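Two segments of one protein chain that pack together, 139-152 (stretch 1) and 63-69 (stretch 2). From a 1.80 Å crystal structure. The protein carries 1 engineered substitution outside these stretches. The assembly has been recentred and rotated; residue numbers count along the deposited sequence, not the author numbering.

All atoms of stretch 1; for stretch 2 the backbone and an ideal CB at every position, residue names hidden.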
ATOM      1  N   HIS A 139       3.703   8.825  -5.333  1.00 22.64           N
ATOM      2  CA  HIS A 139       2.243   8.759  -5.243  1.00 22.72           C
ATOM      3  C   HIS A 139       1.791   7.657  -4.248  1.00 22.85           C
ATOM      4  O   HIS A 139       0.882   7.877  -3.428  1.00 22.23           O
ATOM      5  CB  HIS A 139       1.621   8.565  -6.632  1.00 23.13           C
ATOM      6  CG  HIS A 139       1.528   9.822  -7.441  1.00 25.33           C
ATOM      7  ND1 HIS A 139       2.562  10.270  -8.230  1.00 26.44           N
ATOM      8  CD2 HIS A 139       0.517  10.711  -7.609  1.00 26.61           C
ATOM      9  CE1 HIS A 139       2.204  11.387  -8.843  1.00 27.46           C
ATOM     10  NE2 HIS A 139       0.974  11.690  -8.473  1.00 27.40           N
ATOM     11  N   VAL A 140       2.470   6.516  -4.295  1.00 22.40           N
ATOM     12  CA  VAL A 140       2.262   5.451  -3.322  1.00 21.53           C
ATOM     13  C   VAL A 140       2.571   5.903  -1.885  1.00 21.52           C
ATOM     14  O   VAL A 140       1.686   5.763  -1.023  1.00 22.12           O
ATOM     15  CB  VAL A 140       2.966   4.129  -3.691  1.00 23.01           C
ATOM     16  CG1 VAL A 140       2.814   3.133  -2.536  1.00 20.21           C
ATOM     17  CG2 VAL A 140       2.327   3.536  -4.944  1.00 22.35           C
ATOM     18  N   LEU A 141       3.723   6.568  -1.663  1.00 22.97           N
ATOM     19  CA  LEU A 141       4.126   6.955  -0.321  1.00 22.73           C
ATOM     20  C   LEU A 141       3.128   7.948   0.240  1.00 23.87           C
ATOM     21  O   LEU A 141       2.679   7.828   1.384  1.00 23.88           O
ATOM     22  CB  LEU A 141       5.552   7.561  -0.310  1.00 22.13           C
ATOM     23  CG  LEU A 141       6.604   6.469  -0.514  1.00 22.53           C
ATOM     24  CD1 LEU A 141       7.978   6.885  -0.307  1.00 17.24           C
ATOM     25  CD2 LEU A 141       6.317   5.255   0.452  1.00 17.32           C
ATOM     26  N   THR A 142       2.841   8.979  -0.555  1.00 21.95           N
ATOM     27  CA  THR A 142       1.856   9.973  -0.202  1.00 21.55           C
ATOM     28  C   THR A 142       0.486   9.390   0.098  1.00 22.11           C
ATOM     29  O   THR A 142      -0.111   9.787   1.104  1.00 22.75           O
ATOM     30  CB  THR A 142       1.731  11.066  -1.294  1.00 21.71           C
ATOM     31  OG1 THR A 142       3.043  11.482  -1.677  1.00 22.03           O
ATOM     32  CG2 THR A 142       0.924  12.254  -0.745  1.00 21.75           C
ATOM     33  N   GLY A 143       0.011   8.453  -0.724  1.00 21.45           N
ATOM     34  CA  GLY A 143      -1.275   7.814  -0.459  1.00 20.97           C
ATOM     35  C   GLY A 143      -1.288   7.064   0.884  1.00 22.45           C
ATOM     36  O   GLY A 143      -2.275   7.157   1.670  1.00 23.04           O
ATOM     37  N   ILE A 144      -0.182   6.380   1.190  1.00 20.45           N
ATOM     38  CA  ILE A 144      -0.076   5.649   2.453  1.00 21.91           C
ATOM     39  C   ILE A 144      -0.195   6.589   3.646  1.00 22.59           C
ATOM     40  O   ILE A 144      -0.980   6.316   4.561  1.00 22.10           O
ATOM     41  CB  ILE A 144       1.233   4.814   2.517  1.00 22.19           C
ATOM     42  CG1 ILE A 144       1.158   3.609   1.522  1.00 20.51           C
ATOM     43  CG2 ILE A 144       1.472   4.349   3.970  1.00 22.66           C
ATOM     44  CD1 ILE A 144       2.481   2.877   1.361  1.00 20.17           C
ATOM     45  N   GLU A 145       0.538   7.691   3.570  1.00 20.91           N
ATOM     46  CA  GLU A 145       0.673   8.725   4.614  1.00 23.25           C
ATOM     47  C   GLU A 145      -0.675   9.430   4.914  1.00 22.87           C
ATOM     48  O   GLU A 145      -1.088   9.544   6.069  1.00 22.20           O
ATOM     49  CB  GLU A 145       1.692   9.758   4.154  1.00 23.87           C
ATOM     50  CG  GLU A 145       1.844  10.966   5.078  1.00 26.54           C
ATOM     51  CD  GLU A 145       3.009  10.834   6.035  1.00 35.44           C
ATOM     52  OE1 GLU A 145       3.781   9.853   5.867  1.00 37.47           O
ATOM     53  OE2 GLU A 145       3.170  11.717   6.928  1.00 34.30           O
ATOM     54  N   VAL A 146      -1.329   9.892   3.848  1.00 22.44           N
ATOM     55  CA  VAL A 146      -2.666  10.481   3.874  1.00 21.40           C
ATOM     56  C   VAL A 146      -3.673   9.522   4.468  1.00 22.39           C
ATOM     57  O   VAL A 146      -4.407   9.895   5.371  1.00 22.63           O
ATOM     58  CB  VAL A 146      -3.106  10.868   2.451  1.00 21.22           C
ATOM     59  CG1 VAL A 146      -4.538  11.338   2.426  1.00 22.73           C
ATOM     60  CG2 VAL A 146      -2.201  12.034   1.919  1.00 15.33           C
ATOM     61  N   LEU A 147      -3.715   8.302   3.941  1.00 21.78           N
ATOM     62  CA  LEU A 147      -4.693   7.330   4.428  1.00 21.89           C
ATOM     63  C   LEU A 147      -4.418   6.885   5.902  1.00 22.09           C
ATOM     64  O   LEU A 147      -5.369   6.763   6.706  1.00 22.51           O
ATOM     65  CB  LEU A 147      -4.755   6.143   3.468  1.00 22.58           C
ATOM     66  CG  LEU A 147      -5.356   6.314   2.060  1.00 19.38           C
ATOM     67  CD1 LEU A 147      -5.396   4.841   1.395  1.00 19.93           C
ATOM     68  CD2 LEU A 147      -6.805   6.837   2.148  1.00 23.51           C
ATOM     69  N   ALA A 148      -3.146   6.664   6.246  1.00 21.93           N
ATOM     70  CA  ALA A 148      -2.741   6.419   7.650  1.00 22.10           C
ATOM     71  C   ALA A 148      -3.250   7.496   8.600  1.00 21.96           C
ATOM     72  O   ALA A 148      -3.809   7.185   9.650  1.00 22.12           O
ATOM     73  CB  ALA A 148      -1.212   6.247   7.784  1.00 21.38           C
ATOM     74  N   HIS A 149      -3.059   8.765   8.249  1.00 20.91           N
ATOM     75  CA  HIS A 149      -3.582   9.825   9.114  1.00 22.78           C
ATOM     76  C   HIS A 149      -5.125   9.833   9.236  1.00 22.70           C
ATOM     77  O   HIS A 149      -5.678  10.163  10.307  1.00 22.48           O
ATOM     78  CB  HIS A 149      -3.002  11.180   8.709  1.00 22.55           C
ATOM     79  CG  HIS A 149      -1.592  11.383   9.189  1.00 25.77           C
ATOM     80  ND1 HIS A 149      -0.502  10.847   8.540  1.00 27.99           N
ATOM     81  CD2 HIS A 149      -1.098  12.057  10.260  1.00 27.54           C
ATOM     82  CE1 HIS A 149       0.602  11.169   9.195  1.00 28.56           C
ATOM     83  NE2 HIS A 149       0.270  11.910  10.237  1.00 27.76           N
ATOM     84  N   ARG A 150      -5.818   9.442   8.167  1.00 22.59           N
ATOM     85  CA  ARG A 150      -7.276   9.330   8.232  1.00 22.23           C
ATOM     86  C   ARG A 150      -7.713   8.194   9.165  1.00 22.12           C
ATOM     87  O   ARG A 150      -8.739   8.301   9.829  1.00 22.52           O
ATOM     88  CB  ARG A 150      -7.862   9.156   6.825  1.00 21.97           C
ATOM     89  CG  ARG A 150      -7.597  10.398   5.960  1.00 22.13           C
ATOM     90  CD  ARG A 150      -8.317  10.315   4.610  1.00 21.92           C
ATOM     91  NE  ARG A 150      -7.974  11.468   3.765  1.00 20.87           N
ATOM     92  CZ  ARG A 150      -8.247  11.569   2.467  1.00 23.92           C
ATOM     93  NH1 ARG A 150      -8.882  10.627   1.864  1.00 21.23           N
ATOM     94  NH2 ARG A 150      -7.880  12.648   1.744  1.00 20.32           N
ATOM     95  N   VAL A 151      -6.938   7.120   9.235  1.00 22.71           N
ATOM     96  CA  VAL A 151      -7.283   6.030  10.171  1.00 22.05           C
ATOM     97  C   VAL A 151      -7.104   6.601  11.596  1.00 23.42           C
ATOM     98  O   VAL A 151      -7.976   6.461  12.441  1.00 24.24           O
ATOM     99  CB  VAL A 151      -6.456   4.769   9.942  1.00 21.68           C
ATOM    100  CG1 VAL A 151      -6.724   3.753  11.054  1.00 22.58           C
ATOM    101  CG2 VAL A 151      -6.759   4.149   8.496  1.00 19.26           C
ATOM    102  N   LEU A 152      -5.995   7.301  11.832  1.00 23.76           N
ATOM    103  CA  LEU A 152      -5.697   7.847  13.152  1.00 24.59           C
ATOM    104  C   LEU A 152      -6.762   8.813  13.623  1.00 24.92           C
ATOM    105  O   LEU A 152      -7.131   8.817  14.805  1.00 23.67           O
ATOM    106  CB  LEU A 152      -4.364   8.593  13.113  1.00 24.58           C
ATOM    107  CG  LEU A 152      -3.071   7.881  13.539  1.00 26.52           C
ATOM    108  CD1 LEU A 152      -2.986   6.382  13.206  1.00 25.77           C
ATOM    109  CD2 LEU A 152      -1.868   8.632  12.988  1.00 26.93           C
ATOM    110  N   UNK A  63      -5.270  -5.305  10.907  1.00 21.20           N
ATOM    111  CA  UNK A  63      -6.276  -5.538   9.872  1.00 21.29           C
ATOM    112  C   UNK A  63      -6.325  -4.518   8.729  1.00 20.41           C
ATOM    113  O   UNK A  63      -7.011  -4.763   7.736  1.00 21.98           O
ATOM    114  CB  UNK A  63      -7.653  -5.583  10.537  1.00 21.29           C
ATOM    115  N   UNK A  64      -5.608  -3.403   8.834  1.00 18.17           N
ATOM    116  CA  UNK A  64      -5.602  -2.412   7.735  1.00 19.37           C
ATOM    117  C   UNK A  64      -4.198  -2.426   7.138  1.00 18.31           C
ATOM    118  O   UNK A  64      -3.283  -1.955   7.729  1.00 20.58           O
ATOM    119  CB  UNK A  64      -5.985  -1.013   8.221  1.00 19.37           C
ATOM    120  N   UNK A  65      -4.047  -3.001   5.961  1.00 18.72           N
ATOM    121  CA  UNK A  65      -2.718  -3.316   5.443  1.00 19.40           C
ATOM    122  C   UNK A  65      -2.511  -2.559   4.149  1.00 20.02           C
ATOM    123  O   UNK A  65      -3.388  -2.644   3.230  1.00 21.43           O
ATOM    124  CB  UNK A  65      -2.544  -4.821   5.227  1.00 19.40           C
ATOM    125  N   UNK A  66      -1.400  -1.801   4.087  1.00 20.71           N
ATOM    126  CA  UNK A  66      -0.922  -1.084   2.903  1.00 18.94           C
ATOM    127  C   UNK A  66       0.114  -1.899   2.161  1.00 19.64           C
ATOM    128  O   UNK A  66       1.223  -2.127   2.682  1.00 19.97           O
ATOM    129  CB  UNK A  66      -0.337   0.275   3.292  1.00 18.94           C
ATOM    130  N   UNK A  67      -0.226  -2.310   0.941  1.00 17.43           N
ATOM    131  CA  UNK A  67       0.619  -3.209   0.161  1.00 18.21           C
ATOM    132  C   UNK A  67       1.103  -2.513  -1.081  1.00 17.60           C
ATOM    133  O   UNK A  67       0.312  -2.272  -2.011  1.00 18.09           O
ATOM    134  CB  UNK A  67      -0.131  -4.490  -0.208  1.00 18.21           C
ATOM    135  N   UNK A  68       2.387  -2.116  -1.091  1.00 19.30           N
ATOM    136  CA  UNK A  68       2.927  -1.484  -2.300  1.00 20.00           C
ATOM    137  C   UNK A  68       3.074  -2.610  -3.347  1.00 19.79           C
ATOM    138  O   UNK A  68       3.586  -3.692  -3.038  1.00 21.55           O
ATOM    139  CB  UNK A  68       4.259  -0.781  -2.027  1.00 20.00           C
ATOM    140  N   UNK A  69       2.578  -2.345  -4.553  1.00 20.40           N
ATOM    141  CA  UNK A  69       2.598  -3.297  -5.659  1.00 20.56           C
ATOM    142  C   UNK A  69       3.694  -2.848  -6.655  1.00 20.77           C
ATOM    143  O   UNK A  69       3.526  -1.847  -7.295  1.00 21.34           O
ATOM    144  CB  UNK A  69       1.228  -3.382  -6.336  1.00 20.56           C
TER

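Stretch 1 is a helix, and stretch 2 is largely a strand running nearly antiparallel to it, at 175°, with the axes 9.9 Å apart at closest approach. The helix turns Val140, Ile144, Leu147, Ala148 and Val151 to the strand. These side chains are all apolar, so no charge or side-chain donor is on offer there.

Position 63 precedes the strand. No atom of stretch 1 lies within 5.5 Å of its ideal CB, so the helix sets no demand. A phi of -84° allows most residues, proline included. The deposited residue is Pro63, with no contact to the helix.

At position 64, CA-to-CB points toward the helix. The ideal CB is 5.2 Å from Val151 CG2, which leaves a gap to fill. The phi/psi of -112/106 is that of a strand and suits beta-branched residues. Valine, isoleucine, leucine or methionine would fit. It is Ile64, with chi1 m and chi2 t. The extended chain brings its CD1 to 4.1 Å from Val151 CG2.

Position 65 has strand angles and a CB out of reach of stretch 1. The helix gives no preference. The residue is Val65.

Position 66 points toward the helix. Its ideal CB is 4.1 Å from Ile144 CG1, but Leu147 and Ala148 lie farther off, with room before them. A long apolar side chain is favoured: leucine, methionine or an aromatic. It is Phe66, which has the largest covered area of the contact. With chi1 m, the ring reaches along the helix. Its CD1 lies 4.0 Å from Ile144 CG1. Its CE1 is 3.8 Å from Leu147 CB, which sits at the ring edge. Phe66 CZ comes to 4.2 Å from Ala148 N.

Position 67 points away from the helix, so stretch 1 cannot choose its side chain. The residue is Leu67.

At position 68, CA-to-CB points sideways. The ideal CB is still 4.2 Å from Val140 CG1 and 5.3 Å from Ile144 CD1. A compact apolar side chain such as valine or alanine would suit. Proline is also possible, since phi is -72°. The deposited residue is Pro68. Its CB packs 4.4 Å from Val140 CG1, and its CG lies 4.5 Å from Ile144 CD1.

Position 69 also points sideways, with nothing of stretch 1 near its ideal CB. It is Ile69, which makes no contact with the helix.

No hydrogen bond joins the stretches; the contact is apolar packing.

Stretch 2, residues 63-69: PIVFLPI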
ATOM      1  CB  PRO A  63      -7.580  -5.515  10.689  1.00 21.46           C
ATOM      2  CG  PRO A  63      -7.269  -4.339  11.672  1.00 20.84           C
ATOM      3  CD  PRO A  63      -5.865  -4.697  12.114  1.00 21.11           C
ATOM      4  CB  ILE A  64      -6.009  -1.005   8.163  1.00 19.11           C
ATOM      5  CG1 ILE A  64      -7.453  -1.000   8.660  1.00 18.70           C
ATOM      6  CG2 ILE A  64      -5.916  -0.042   6.969  1.00 20.04           C
ATOM      7  CD1 ILE A  64      -7.957   0.272   9.222  1.00 18.75           C
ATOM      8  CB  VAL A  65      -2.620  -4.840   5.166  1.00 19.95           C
ATOM      9  CG1 VAL A  65      -1.247  -5.226   4.677  1.00 17.84           C
ATOM     10  CG2 VAL A  65      -2.915  -5.627   6.459  1.00 24.38           C
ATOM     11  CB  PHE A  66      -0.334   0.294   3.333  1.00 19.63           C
ATOM     12  CG  PHE A  66      -1.332   1.103   4.060  1.00 19.95           C
ATOM     13  CD1 PHE A  66      -2.091   2.065   3.373  1.00 21.32           C
ATOM     14  CD2 PHE A  66      -1.610   0.839   5.429  1.00 19.67           C
ATOM     15  CE1 PHE A  66      -3.125   2.781   4.049  1.00 18.92           C
ATOM     16  CE2 PHE A  66      -2.594   1.559   6.096  1.00 22.31           C
ATOM     17  CZ  PHE A  66      -3.333   2.557   5.403  1.00 18.91           C
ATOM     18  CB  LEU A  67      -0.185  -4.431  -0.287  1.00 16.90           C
ATOM     19  CG  LEU A  67      -0.828  -5.228   0.877  1.00 21.41           C
ATOM     20  CD1 LEU A  67      -2.317  -5.382   0.710  1.00 24.31           C
ATOM     21  CD2 LEU A  67      -0.226  -6.592   1.008  1.00 27.17           C
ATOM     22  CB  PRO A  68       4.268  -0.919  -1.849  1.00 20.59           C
ATOM     23  CG  PRO A  68       4.207  -0.926  -0.281  1.00 18.93           C
ATOM     24  CD  PRO A  68       3.395  -2.197  -0.012  1.00 18.87           C
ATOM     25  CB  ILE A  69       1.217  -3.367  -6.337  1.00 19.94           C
ATOM     26  CG1 ILE A  69       0.087  -3.687  -5.327  1.00 20.95           C
ATOM     27  CG2 ILE A  69       1.211  -4.410  -7.470  1.00 20.81           C
ATOM     28  CD1 ILE A  69       0.247  -4.931  -4.537  1.00 23.64           C
TER
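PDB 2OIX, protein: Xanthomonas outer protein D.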